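Local atomic coordinates of interferon-inducible protein AIM2 (Mus musculus, PDB entry 4JBM), a protein that senses double-stranded DNA in the cytosol through its HIN domain and, as part of the AIM2 inflammasome, triggers inflammasome activation and pyroptosis. Residues D2-T7 / S60-H65; A29-E34 / F38-L43; S101-Q106 / F163-N168; V128-H133 / D156-T161. All coordinates share one frame; numbering follows the deposited sequence.

In the fold
The HIN domain holds two OB folds in tandem, joined by a linker that contains short helices. Starting from the N terminus, residues 2-7 meet residues 60-65 in contact 1, which closes a large loop in the first OB fold. Nested inside that loop is contact 2, the hairpin 29-34/38-43. The two touch directly, since strands 4-16 and 25-32 are neighbours in one sheet. The chain then passes through the linker. Contact 3 brings the end of helix 100-103 onto strand 163-168 of the second OB fold. Contact 4 (128-133/156-161) lies within the loop closed by contact 3 and spans the interior of that second barrel.

Contact 1 (D2-T7 / S60-H65); sequences DPLVVT and SNYLWH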
loop_
_atom_site.group_PDB
_atom_site.type_symbol
_atom_site.label_atom_id
_atom_site.label_comp_id
_atom_site.label_asym_id
_atom_site.label_seq_id
_atom_site.Cartn_x
_atom_site.Cartn_y
_atom_site.Cartn_z
ATOM N N ASP A 2 -23.231 3.458 4.437
ATOM C CA ASP A 2 -23.988 4.013 3.317
ATOM C C ASP A 2 -23.053 4.402 2.172
ATOM O O ASP A 2 -21.835 4.453 2.370
ATOM C CB ASP A 2 -24.822 5.213 3.790
ATOM C CG ASP A 2 -25.749 4.862 4.934
ATOM O OD1 ASP A 2 -26.138 3.681 5.039
ATOM O OD2 ASP A 2 -26.089 5.767 5.724
ATOM N N PRO A 3 -23.608 4.652 0.967
ATOM C CA PRO A 3 -22.720 5.048 -0.132
ATOM C C PRO A 3 -21.818 6.226 0.214
ATOM O O PRO A 3 -22.207 7.128 0.954
ATOM C CB PRO A 3 -23.701 5.451 -1.232
ATOM C CG PRO A 3 -24.904 4.613 -0.981
ATOM C CD PRO A 3 -25.003 4.490 0.515
ATOM N N LEU A 4 -20.605 6.186 -0.319
ATOM C CA LEU A 4 -19.584 7.173 -0.011
ATOM C C LEU A 4 -19.014 7.742 -1.304
ATOM O O LEU A 4 -18.548 6.996 -2.166
ATOM C CB LEU A 4 -18.476 6.546 0.848
ATOM C CG LEU A 4 -17.504 7.480 1.574
ATOM C CD1 LEU A 4 -18.256 8.425 2.494
ATOM C CD2 LEU A 4 -16.487 6.685 2.375
ATOM N N VAL A 5 -19.058 9.061 -1.438
ATOM C CA VAL A 5 -18.446 9.731 -2.574
ATOM C C VAL A 5 -16.991 10.017 -2.247
ATOM O O VAL A 5 -16.691 10.628 -1.225
ATOM C CB VAL A 5 -19.146 11.056 -2.893
ATOM C CG1 VAL A 5 -18.468 11.734 -4.076
ATOM C CG2 VAL A 5 -20.612 10.821 -3.186
ATOM N N VAL A 6 -16.089 9.517 -3.087
ATOM C CA VAL A 6 -14.662 9.723 -2.899
ATOM C C VAL A 6 -14.017 10.200 -4.198
ATOM O O VAL A 6 -14.557 10.018 -5.292
ATOM C CB VAL A 6 -13.948 8.435 -2.424
ATOM C CG1 VAL A 6 -14.437 8.020 -1.044
ATOM C CG2 VAL A 6 -14.179 7.325 -3.409
ATOM N N THR A 7 -12.872 10.848 -4.057
ATOM C CA THR A 7 -12.060 11.282 -5.179
ATOM C C THR A 7 -10.873 10.325 -5.271
ATOM O O THR A 7 -10.192 10.090 -4.274
ATOM C CB THR A 7 -11.549 12.716 -4.939
ATOM O OG1 THR A 7 -12.662 13.591 -4.716
ATOM C CG2 THR A 7 -10.732 13.210 -6.125
ATOM N N SER A 60 -20.859 1.892 -3.044
ATOM C CA SER A 60 -21.875 1.346 -2.154
ATOM C C SER A 60 -21.681 -0.158 -1.986
ATOM O O SER A 60 -21.080 -0.807 -2.844
ATOM C CB SER A 60 -23.269 1.649 -2.699
ATOM O OG SER A 60 -23.344 1.318 -4.070
ATOM N N ASN A 61 -22.166 -0.691 -0.865
ATOM C CA ASN A 61 -22.071 -2.119 -0.542
ATOM C C ASN A 61 -20.615 -2.575 -0.448
ATOM O O ASN A 61 -20.173 -3.444 -1.200
ATOM C CB ASN A 61 -22.856 -2.982 -1.544
ATOM C CG ASN A 61 -22.979 -4.431 -1.096
ATOM O OD1 ASN A 61 -23.207 -4.709 0.084
ATOM N ND2 ASN A 61 -22.806 -5.361 -2.031
ATOM N N TYR A 62 -19.889 -2.008 0.513
ATOM C CA TYR A 62 -18.466 -2.284 0.680
ATOM C C TYR A 62 -18.193 -2.725 2.108
ATOM O O TYR A 62 -19.023 -2.524 2.997
ATOM C CB TYR A 62 -17.630 -1.033 0.365
ATOM C CG TYR A 62 -18.044 0.177 1.176
ATOM C CD1 TYR A 62 -17.607 0.356 2.484
ATOM C CD2 TYR A 62 -18.884 1.137 0.630
ATOM C CE1 TYR A 62 -18.002 1.457 3.217
ATOM C CE2 TYR A 62 -19.275 2.231 1.351
ATOM C CZ TYR A 62 -18.834 2.390 2.642
ATOM O OH TYR A 62 -19.231 3.496 3.358
ATOM N N LEU A 63 -17.031 -3.323 2.333
ATOM C CA LEU A 63 -16.646 -3.674 3.685
ATOM C C LEU A 63 -15.659 -2.636 4.177
ATOM O O LEU A 63 -14.858 -2.100 3.412
ATOM C CB LEU A 63 -16.022 -5.072 3.754
ATOM C CG LEU A 63 -16.952 -6.287 3.709
ATOM C CD1 LEU A 63 -18.156 -6.052 4.607
ATOM C CD2 LEU A 63 -17.392 -6.591 2.291
ATOM N N TRP A 64 -15.750 -2.321 5.460
ATOM C CA TRP A 64 -14.792 -1.440 6.110
ATOM C C TRP A 64 -14.289 -2.109 7.377
ATOM O O TRP A 64 -15.025 -2.300 8.339
ATOM C CB TRP A 64 -15.444 -0.073 6.370
ATOM C CG TRP A 64 -15.012 0.752 7.557
ATOM C CD1 TRP A 64 -14.980 0.369 8.858
ATOM C CD2 TRP A 64 -14.632 2.132 7.543
ATOM N NE1 TRP A 64 -14.572 1.408 9.656
ATOM C CE2 TRP A 64 -14.347 2.502 8.869
ATOM C CE3 TRP A 64 -14.486 3.083 6.534
ATOM C CZ2 TRP A 64 -13.936 3.775 9.211
ATOM C CZ3 TRP A 64 -14.081 4.346 6.878
ATOM C CH2 TRP A 64 -13.810 4.683 8.205
ATOM N N HIS A 65 -13.010 -2.438 7.361
ATOM C CA HIS A 65 -12.371 -3.141 8.436
ATOM C C HIS A 65 -11.750 -2.137 9.379
ATOM O O HIS A 65 -12.129 -0.996 9.404
ATOM C CB HIS A 65 -11.319 -4.088 7.886
ATOM C CG HIS A 65 -11.838 -5.066 6.874
ATOM N ND1 HIS A 65 -12.739 -6.056 7.187
ATOM C CD2 HIS A 65 -11.548 -5.227 5.564
ATOM C CE1 HIS A 65 -12.994 -6.772 6.109
ATOM N NE2 HIS A 65 -12.280 -6.295 5.114
#
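The backbones come closest at Pro-3 and Ser-60, whose CA atoms are 4.3 Å apart, and from there the second segment swings away. Here the proline ring lies against the serine methylene, with Pro-3 CG 3.8 Å from Ser-60 CB. Beyond the bend at Asn-61, Tyr-62 turns its side chain back toward the N-terminal segment. Its CG sits between the backbone N and the carbonyl carbon (chi1 55°), and the ring reaches across to Asp-2. The Tyr-62 hydroxyl donates to Asp-2 O at an OH-O distance of 2.9 Å. The C=O...OH angle is 156°, and the hydroxyl is tilted 17° from the carbonyl plane. Asp-2 O lies at the edge of the Tyr-62 ring, near its plane. The contact lies at the surface of the first OB fold, where strand 4-16 pairs with strand 56-60 and Leu-4 shares backbone hydrogen bonds with Ile-59. After the bend, strand 63-64 pairs instead with strand 69-71. Leu-4 adds a light apolar touch to the tyrosine: its CB is 4.0 Å from Tyr-62 OH and 4.4 Å from Tyr-62 CE2. The same hydroxyl is hydrogen-bonded to the backbone N of Met-1, so two groups fix the end of the ring. Asn-61 ties the bend to the following chain through hydrogen bonds with Ser-74 and Ser-75.

Contact 2 (A29-E34 / F38-L43); sequences ATVATE and FFVKVL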
loop_
_atom_site.group_PDB
_atom_site.type_symbol
_atom_site.label_atom_id
_atom_site.label_comp_id
_atom_site.label_asym_id
_atom_site.label_seq_id
_atom_site.Cartn_x
_atom_site.Cartn_y
_atom_site.Cartn_z
ATOM N N ALA A 29 -5.842 1.027 -4.538
ATOM C CA ALA A 29 -6.013 2.426 -4.877
ATOM C C ALA A 29 -6.013 3.268 -3.613
ATOM O O ALA A 29 -6.144 2.745 -2.512
ATOM C CB ALA A 29 -7.303 2.631 -5.664
ATOM N N THR A 30 -5.825 4.570 -3.767
ATOM C CA THR A 30 -5.985 5.492 -2.647
ATOM C C THR A 30 -7.073 6.467 -3.024
ATOM O O THR A 30 -7.063 7.013 -4.127
ATOM C CB THR A 30 -4.700 6.269 -2.353
ATOM O OG1 THR A 30 -3.645 5.347 -2.065
ATOM C CG2 THR A 30 -4.888 7.197 -1.155
ATOM N N VAL A 31 -8.039 6.656 -2.139
ATOM C CA VAL A 31 -9.115 7.593 -2.435
ATOM C C VAL A 31 -9.260 8.532 -1.247
ATOM O O VAL A 31 -8.697 8.277 -0.182
ATOM C CB VAL A 31 -10.441 6.866 -2.737
ATOM C CG1 VAL A 31 -10.266 5.873 -3.877
ATOM C CG2 VAL A 31 -10.950 6.175 -1.496
ATOM N N ALA A 32 -9.996 9.618 -1.427
ATOM C CA ALA A 32 -10.109 10.618 -0.375
ATOM C C ALA A 32 -11.451 11.310 -0.386
ATOM O O ALA A 32 -12.055 11.520 -1.433
ATOM C CB ALA A 32 -8.994 11.647 -0.495
ATOM N N THR A 33 -11.908 11.680 0.802
ATOM C CA THR A 33 -13.047 12.569 0.919
ATOM C C THR A 33 -12.483 13.952 1.169
ATOM O O THR A 33 -11.284 14.174 1.005
ATOM C CB THR A 33 -13.971 12.160 2.073
ATOM O OG1 THR A 33 -13.226 12.088 3.295
ATOM C CG2 THR A 33 -14.579 10.811 1.788
ATOM N N GLU A 34 -13.338 14.882 1.568
ATOM C CA GLU A 34 -12.908 16.243 1.839
ATOM C C GLU A 34 -12.178 16.351 3.176
ATOM O O GLU A 34 -11.629 17.401 3.498
ATOM C CB GLU A 34 -14.121 17.172 1.802
ATOM C CG GLU A 34 -14.594 17.506 0.398
ATOM C CD GLU A 34 -15.921 18.240 0.388
ATOM O OE1 GLU A 34 -16.560 18.322 1.457
ATOM O OE2 GLU A 34 -16.315 18.748 -0.684
ATOM N N PHE A 38 -8.233 7.162 2.455
ATOM C CA PHE A 38 -8.012 5.782 2.858
ATOM C C PHE A 38 -7.627 4.969 1.637
ATOM O O PHE A 38 -7.859 5.390 0.497
ATOM C CB PHE A 38 -9.229 5.194 3.587
ATOM C CG PHE A 38 -10.528 5.412 2.877
ATOM C CD1 PHE A 38 -10.989 4.494 1.947
ATOM C CD2 PHE A 38 -11.287 6.543 3.132
ATOM C CE1 PHE A 38 -12.192 4.694 1.296
ATOM C CE2 PHE A 38 -12.486 6.752 2.481
ATOM C CZ PHE A 38 -12.937 5.827 1.559
ATOM N N PHE A 39 -7.019 3.814 1.880
ATOM C CA PHE A 39 -6.628 2.915 0.807
ATOM C C PHE A 39 -7.766 1.950 0.569
ATOM O O PHE A 39 -8.511 1.616 1.493
ATOM C CB PHE A 39 -5.333 2.188 1.183
ATOM C CG PHE A 39 -4.294 3.106 1.753
ATOM C CD1 PHE A 39 -3.648 4.031 0.938
ATOM C CD2 PHE A 39 -3.991 3.080 3.108
ATOM C CE1 PHE A 39 -2.701 4.906 1.461
ATOM C CE2 PHE A 39 -3.043 3.948 3.645
ATOM C CZ PHE A 39 -2.397 4.862 2.818
ATOM N N VAL A 40 -7.955 1.565 -0.686
ATOM C CA VAL A 40 -8.992 0.611 -1.027
ATOM C C VAL A 40 -8.390 -0.587 -1.757
ATOM O O VAL A 40 -7.587 -0.438 -2.687
ATOM C CB VAL A 40 -10.167 1.263 -1.819
ATOM C CG1 VAL A 40 -10.666 2.507 -1.103
ATOM C CG2 VAL A 40 -9.734 1.635 -3.220
ATOM N N LYS A 41 -8.738 -1.776 -1.274
ATOM C CA LYS A 41 -8.419 -3.020 -1.957
ATOM C C LYS A 41 -9.632 -3.412 -2.758
ATOM O O LYS A 41 -10.683 -3.729 -2.188
ATOM C CB LYS A 41 -8.114 -4.134 -0.946
ATOM C CG LYS A 41 -7.713 -5.472 -1.587
ATOM C CD LYS A 41 -7.163 -6.458 -0.562
ATOM C CE LYS A 41 -8.241 -6.941 0.398
ATOM N NZ LYS A 41 -7.716 -7.933 1.382
ATOM N N VAL A 42 -9.521 -3.376 -4.066
ATOM C CA VAL A 42 -10.659 -3.780 -4.838
ATOM C C VAL A 42 -10.478 -5.198 -5.376
ATOM O O VAL A 42 -9.703 -5.450 -6.278
ATOM C CB VAL A 42 -10.990 -2.762 -5.936
ATOM C CG1 VAL A 42 -10.077 -2.914 -7.134
ATOM C CG2 VAL A 42 -12.437 -2.906 -6.346
ATOM N N LEU A 43 -11.244 -6.118 -4.818
ATOM C CA LEU A 43 -11.199 -7.506 -5.231
ATOM C C LEU A 43 -11.607 -7.582 -6.683
ATOM O O LEU A 43 -11.093 -8.391 -7.423
ATOM C CB LEU A 43 -12.121 -8.367 -4.368
ATOM C CG LEU A 43 -11.619 -8.850 -3.006
ATOM C CD1 LEU A 43 -10.176 -8.471 -2.745
ATOM C CD2 LEU A 43 -12.493 -8.434 -1.837
#
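Val-31 CG2 touches both Phe-38 and Val-40, on the face of the sheet that also carries Ala-29. This methyl sits over one face of the Phe-38 ring in a CH-pi contact, with Val-31 CG2 3.8 Å from the ring centroid. With chi1 at 49°, the Phe-38 ring folds back beneath the Val-31 methyl. The same Val-31 CG2 also touches Val-40 CG1 at 3.7 Å. Further along, Ala-29 CB packs on Val-40 CG2 at 3.6 Å. Leu-4 and Val-6 of strand 4-16 and Met-69 of strand 69-71 also touch Phe-38. The two segments form an antiparallel beta hairpin of the first OB fold. Ala-29/Val-40 and Val-31/Phe-38 are hydrogen-bonded pairs, with Thr-30/Phe-39 as the non-hydrogen-bonded pair between them. Four backbone bonds hold the strands. In one of them Val-31 N donates to Phe-38 O at 2.9 Å, nearly straight at 172°. On the other face Thr-30 and Phe-39 lie side by side, pointing the same way. Thr-30 OG1 approaches the edge of the phenyl ring in its plane, 3.3 Å from Phe-39 CD1.

Contact 3 (S101-Q106 / F163-N168); sequences SKLKIQ and FEVSKN
Gln-106, which packs on Val-165 through its CB, folds its amide back to Lys-102, the residue just before its turn. NE2 of Gln-106 donates to Lys-102 O at 3.1 Å, with an angle of 157° at the hydrogen. The acceptor is close to the plane of the Gln-106 amide. The donor, however, stands above the Lys-102 carbonyl plane, 39° out of it. A bend in the glutamine chain at chi2 (-67°) directs the amide back in this way. Ile-105 N adds a second, weak bond to the same Lys-102 O. Residues 103-106 form a type I beta turn, with Gln-106 N bonded to Leu-103 O at 3.2 Å.

Across the contact no hydrogen bond is made, and Val-165 does most of the touching. Its two methyls take different partners. CG1 of Val-165 presses on the carbonyl oxygen of Gln-106, with CG1 and O only 3.3 Å apart. CG2 of Val-165 faces Leu-103 O at 3.9 Å and also meets Gln-106 CB at 4.2 Å. The side chain of Leu-103 is farther off, its CD2 lying 4.5 Å from Val-165 CG2.

Ile-105 points away from the strand and packs against a phosphate of the bound DNA, so the outer side of the turn faces the nucleic acid. On the inner side, helix 100-103 comes down on the second OB fold. Leu-103 and Val-165 both touch Val-112 of strand 111-123 and Leu-174 of strand 171-175, and the backbone of Val-165 is hydrogen-bonded to Gly-109 and Thr-110.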
loop_
_atom_site.group_PDB
_atom_site.type_symbol
_atom_site.label_atom_id
_atom_site.label_comp_id
_atom_site.label_asym_id
_atom_site.label_seq_id
_atom_site.Cartn_x
_atom_site.Cartn_y
_atom_site.Cartn_z
ATOM N N SER A 101 8.911 5.828 13.287
ATOM C CA SER A 101 8.433 6.131 14.637
ATOM C C SER A 101 6.916 6.284 14.686
ATOM O O SER A 101 6.282 6.004 15.706
ATOM C CB SER A 101 9.104 7.399 15.171
ATOM O OG SER A 101 8.724 8.542 14.421
ATOM N N LYS A 102 6.331 6.726 13.578
ATOM C CA LYS A 102 4.884 6.838 13.499
ATOM C C LYS A 102 4.295 5.449 13.301
ATOM O O LYS A 102 3.293 5.100 13.916
ATOM C CB LYS A 102 4.489 7.762 12.347
ATOM C CG LYS A 102 2.983 7.988 12.192
ATOM C CD LYS A 102 2.655 8.685 10.858
ATOM C CE LYS A 102 3.582 9.870 10.564
ATOM N NZ LYS A 102 4.249 9.767 9.225
ATOM N N LEU A 103 4.936 4.652 12.456
ATOM C CA LEU A 103 4.441 3.318 12.150
ATOM C C LEU A 103 4.439 2.433 13.393
ATOM O O LEU A 103 3.599 1.541 13.519
ATOM C CB LEU A 103 5.279 2.662 11.046
ATOM C CG LEU A 103 5.074 3.142 9.608
ATOM C CD1 LEU A 103 5.913 2.326 8.633
ATOM C CD2 LEU A 103 3.602 3.047 9.245
ATOM N N LYS A 104 5.377 2.686 14.306
ATOM C CA LYS A 104 5.556 1.849 15.497
ATOM C C LYS A 104 4.302 1.742 16.365
ATOM O O LYS A 104 4.098 0.747 17.053
ATOM C CB LYS A 104 6.690 2.396 16.366
ATOM C CG LYS A 104 8.085 2.304 15.776
ATOM C CD LYS A 104 8.535 0.875 15.592
ATOM C CE LYS A 104 9.959 0.827 15.076
ATOM N NZ LYS A 104 10.861 1.672 15.897
ATOM N N ILE A 105 3.457 2.764 16.311
ATOM C CA ILE A 105 2.291 2.845 17.180
ATOM C C ILE A 105 0.972 2.630 16.445
ATOM O O ILE A 105 -0.073 3.141 16.855
ATOM C CB ILE A 105 2.276 4.184 17.937
ATOM C CG1 ILE A 105 2.153 5.354 16.951
ATOM C CG2 ILE A 105 3.555 4.337 18.748
ATOM C CD1 ILE A 105 2.359 6.714 17.579
ATOM N N GLN A 106 1.018 1.857 15.367
ATOM C CA GLN A 106 -0.189 1.567 14.611
ATOM C C GLN A 106 -0.607 0.118 14.860
ATOM O O GLN A 106 0.253 -0.747 15.021
ATOM C CB GLN A 106 0.070 1.800 13.122
ATOM C CG GLN A 106 0.678 3.170 12.815
ATOM C CD GLN A 106 -0.270 4.307 13.095
ATOM O OE1 GLN A 106 -1.435 4.272 12.705
ATOM N NE2 GLN A 106 0.218 5.320 13.797
ATOM N N PHE A 163 1.429 -3.482 2.625
ATOM C CA PHE A 163 2.021 -4.309 3.653
ATOM C C PHE A 163 1.240 -3.985 4.907
ATOM O O PHE A 163 0.476 -3.015 4.916
ATOM C CB PHE A 163 3.511 -3.998 3.818
ATOM C CG PHE A 163 4.391 -4.783 2.891
ATOM C CD1 PHE A 163 4.187 -4.749 1.513
ATOM C CD2 PHE A 163 5.389 -5.600 3.395
ATOM C CE1 PHE A 163 4.992 -5.490 0.657
ATOM C CE2 PHE A 163 6.198 -6.341 2.546
ATOM C CZ PHE A 163 5.993 -6.291 1.174
ATOM N N GLU A 164 1.435 -4.758 5.973
ATOM C CA GLU A 164 0.687 -4.475 7.191
ATOM C C GLU A 164 1.651 -4.302 8.347
ATOM O O GLU A 164 2.697 -4.926 8.367
ATOM C CB GLU A 164 -0.330 -5.592 7.483
ATOM C CG GLU A 164 -1.313 -5.868 6.348
ATOM C CD GLU A 164 -0.877 -7.010 5.446
ATOM O OE1 GLU A 164 0.053 -7.750 5.830
ATOM O OE2 GLU A 164 -1.471 -7.169 4.357
ATOM N N VAL A 165 1.316 -3.442 9.300
ATOM C CA VAL A 165 2.077 -3.420 10.540
ATOM C C VAL A 165 1.777 -4.743 11.236
ATOM O O VAL A 165 0.645 -5.223 11.215
ATOM C CB VAL A 165 1.702 -2.218 11.437
ATOM C CG1 VAL A 165 2.162 -2.415 12.870
ATOM C CG2 VAL A 165 2.267 -0.931 10.858
ATOM N N SER A 166 2.802 -5.353 11.818
ATOM C CA SER A 166 2.664 -6.688 12.385
ATOM C C SER A 166 3.382 -6.753 13.718
ATOM O O SER A 166 4.417 -6.127 13.903
ATOM C CB SER A 166 3.239 -7.740 11.425
ATOM O OG SER A 166 3.330 -9.005 12.047
ATOM N N LYS A 167 2.845 -7.539 14.642
ATOM C CA LYS A 167 3.562 -7.816 15.873
ATOM C C LYS A 167 4.205 -9.189 15.765
ATOM O O LYS A 167 3.596 -10.141 15.280
ATOM C CB LYS A 167 2.643 -7.720 17.104
ATOM C CG LYS A 167 3.354 -7.950 18.440
ATOM C CD LYS A 167 2.407 -7.812 19.630
ATOM C CE LYS A 167 1.461 -8.997 19.749
ATOM N NZ LYS A 167 2.177 -10.281 20.025
ATOM N N ASN A 168 5.429 -9.304 16.226
ATOM C CA ASN A 168 6.067 -10.591 16.336
ATOM C C ASN A 168 6.684 -10.643 17.704
ATOM O O ASN A 168 7.857 -10.342 17.868
ATOM C CB ASN A 168 7.121 -10.769 15.267
ATOM C CG ASN A 168 7.622 -12.182 15.189
ATOM O OD1 ASN A 168 7.468 -12.961 16.134
ATOM N ND2 ASN A 168 8.226 -12.530 14.057
#

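Contact 4 (V128-H133 / D156-T161); sequences VLYGIH and DKIRLT
Ile-158 reaches across the interior of the second OB barrel to Ile-132 and Tyr-130. Strands 127-134 and 157-160 each pair with strand 111-123 and share no hydrogen bond with each other. Their backbones stay well apart: the nearest CA atoms, those of Ile-132 and Lys-157, are separated by 8.6 Å. Side chains alone bridge the gap.

The tight part is a single methyl. CD1 of Ile-158 lies 3.6 Å from Ile-132 CG2, and the two isoleucine side chains cross at about a right angle. CD1 of Ile-158 also lies 4.0 Å from Tyr-130 CB, beside the root of the aromatic side chain. Chi2 near 180° (-176°) stretches the CG1 branch of Ile-158, so that CD1 extends toward both residues. All three are buried. Phe-182 of strand 181-185 touches Ile-158 and also meets the Tyr-130 ring. Val-141 and Leu-174 lie against Ile-132 from the neighbouring strands 137-144 and 171-175.

The rest of the contact is loose. Leu-160 also points inward, but its CD2 stays 5.5 Å from Ile-132 CD1, and its side chain rests on Phe-116 and Leu-174. The partly exposed Lys-157 and Arg-159 alternate with the inward Ile-158 and Leu-160. Arg-159 touches Phe-181 and Lys-183 of strand 181-185. Within its own strand the tyrosine ring has another neighbour: Val-128 CG1 stands 3.4 Å above the plane of the Tyr-130 ring, offset toward its rim.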
loop_
_atom_site.group_PDB
_atom_site.type_symbol
_atom_site.label_atom_id
_atom_site.label_comp_id
_atom_site.label_asym_id
_atom_site.label_seq_id
_atom_site.Cartn_x
_atom_site.Cartn_y
_atom_site.Cartn_z
ATOM N N VAL A 128 12.528 -13.206 3.566
ATOM C CA VAL A 128 13.581 -12.207 3.570
ATOM C C VAL A 128 13.213 -11.091 4.533
ATOM O O VAL A 128 12.081 -10.593 4.526
ATOM C CB VAL A 128 13.842 -11.643 2.158
ATOM C CG1 VAL A 128 15.081 -10.773 2.152
ATOM C CG2 VAL A 128 13.991 -12.773 1.149
ATOM N N LEU A 129 14.166 -10.717 5.378
ATOM C CA LEU A 129 13.943 -9.653 6.346
ATOM C C LEU A 129 14.758 -8.450 5.907
ATOM O O LEU A 129 15.967 -8.550 5.698
ATOM C CB LEU A 129 14.351 -10.083 7.755
ATOM C CG LEU A 129 13.589 -9.380 8.881
ATOM C CD1 LEU A 129 12.104 -9.692 8.774
ATOM C CD2 LEU A 129 14.115 -9.760 10.252
ATOM N N TYR A 130 14.091 -7.312 5.761
ATOM C CA TYR A 130 14.765 -6.117 5.291
ATOM C C TYR A 130 14.868 -5.117 6.426
ATOM O O TYR A 130 13.860 -4.647 6.948
ATOM C CB TYR A 130 13.999 -5.505 4.119
ATOM C CG TYR A 130 13.971 -6.371 2.870
ATOM C CD1 TYR A 130 14.977 -6.279 1.915
ATOM C CD2 TYR A 130 12.929 -7.257 2.634
ATOM C CE1 TYR A 130 14.951 -7.055 0.766
ATOM C CE2 TYR A 130 12.892 -8.035 1.489
ATOM C CZ TYR A 130 13.904 -7.931 0.560
ATOM O OH TYR A 130 13.870 -8.705 -0.578
ATOM N N GLY A 131 16.097 -4.795 6.819
ATOM C CA GLY A 131 16.292 -3.747 7.796
ATOM C C GLY A 131 16.094 -2.445 7.049
ATOM O O GLY A 131 16.836 -2.138 6.125
ATOM N N ILE A 132 15.070 -1.692 7.424
ATOM C CA ILE A 132 14.812 -0.415 6.796
ATOM C C ILE A 132 15.035 0.692 7.808
ATOM O O ILE A 132 14.961 0.452 9.024
ATOM C CB ILE A 132 13.382 -0.310 6.219
ATOM C CG1 ILE A 132 12.337 -0.341 7.334
ATOM C CG2 ILE A 132 13.124 -1.403 5.205
ATOM C CD1 ILE A 132 10.910 0.005 6.860
ATOM N N HIS A 133 15.316 1.895 7.305
ATOM C CA HIS A 133 15.632 3.010 8.196
ATOM C C HIS A 133 15.262 4.388 7.662
ATOM O O HIS A 133 15.256 4.634 6.447
ATOM C CB HIS A 133 17.123 2.991 8.560
ATOM C CG HIS A 133 18.024 3.418 7.444
ATOM N ND1 HIS A 133 18.367 2.582 6.407
ATOM C CD2 HIS A 133 18.643 4.600 7.199
ATOM C CE1 HIS A 133 19.166 3.222 5.572
ATOM N NE2 HIS A 133 19.345 4.448 6.025
ATOM N N ASP A 156 19.881 0.351 -1.542
ATOM C CA ASP A 156 18.720 0.364 -2.411
ATOM C C ASP A 156 17.478 0.750 -1.622
ATOM O O ASP A 156 17.529 0.995 -0.418
ATOM C CB ASP A 156 18.506 -1.003 -3.068
ATOM C CG ASP A 156 19.608 -1.366 -4.049
ATOM O OD1 ASP A 156 20.184 -0.445 -4.667
ATOM O OD2 ASP A 156 19.874 -2.576 -4.219
ATOM N N LYS A 157 16.352 0.781 -2.313
ATOM C CA LYS A 157 15.088 1.068 -1.674
ATOM C C LYS A 157 14.090 -0.012 -2.040
ATOM O O LYS A 157 14.233 -0.693 -3.059
ATOM C CB LYS A 157 14.559 2.441 -2.094
ATOM C CG LYS A 157 15.458 3.622 -1.729
ATOM C CD LYS A 157 14.782 4.938 -2.127
ATOM C CE LYS A 157 15.614 6.140 -1.740
ATOM N NZ LYS A 157 16.698 6.355 -2.716
ATOM N N ILE A 158 13.103 -0.189 -1.173
ATOM C CA ILE A 158 11.988 -1.074 -1.441
ATOM C C ILE A 158 10.705 -0.261 -1.452
ATOM O O ILE A 158 10.462 0.559 -0.562
ATOM C CB ILE A 158 11.906 -2.226 -0.422
ATOM C CG1 ILE A 158 11.882 -1.691 1.005
ATOM C CG2 ILE A 158 13.085 -3.144 -0.589
ATOM C CD1 ILE A 158 11.909 -2.802 2.070
ATOM N N ARG A 159 9.908 -0.452 -2.491
ATOM C CA ARG A 159 8.593 0.166 -2.587
ATOM C C ARG A 159 7.570 -0.890 -2.187
ATOM O O ARG A 159 7.431 -1.922 -2.857
ATOM C CB ARG A 159 8.351 0.698 -3.999
ATOM C CG ARG A 159 7.199 1.688 -4.151
ATOM C CD ARG A 159 6.919 1.829 -5.626
ATOM N NE ARG A 159 6.336 0.589 -6.135
ATOM C CZ ARG A 159 6.128 0.310 -7.417
ATOM N NH1 ARG A 159 6.496 1.157 -8.362
ATOM N NH2 ARG A 159 5.588 -0.849 -7.754
ATOM N N LEU A 160 6.896 -0.617 -1.072
ATOM C CA LEU A 160 5.897 -1.490 -0.469
ATOM C C LEU A 160 4.496 -1.020 -0.839
ATOM O O LEU A 160 4.195 0.174 -0.760
ATOM C CB LEU A 160 6.035 -1.462 1.060
ATOM C CG LEU A 160 7.065 -2.339 1.783
ATOM C CD1 LEU A 160 8.393 -2.334 1.077
ATOM C CD2 LEU A 160 7.236 -1.872 3.217
ATOM N N THR A 161 3.648 -1.954 -1.251
ATOM C CA THR A 161 2.231 -1.663 -1.471
ATOM C C THR A 161 1.366 -2.665 -0.695
ATOM O O THR A 161 1.504 -3.879 -0.880
ATOM C CB THR A 161 1.868 -1.697 -2.968
ATOM O OG1 THR A 161 2.852 -0.979 -3.725
ATOM C CG2 THR A 161 0.497 -1.088 -3.203
#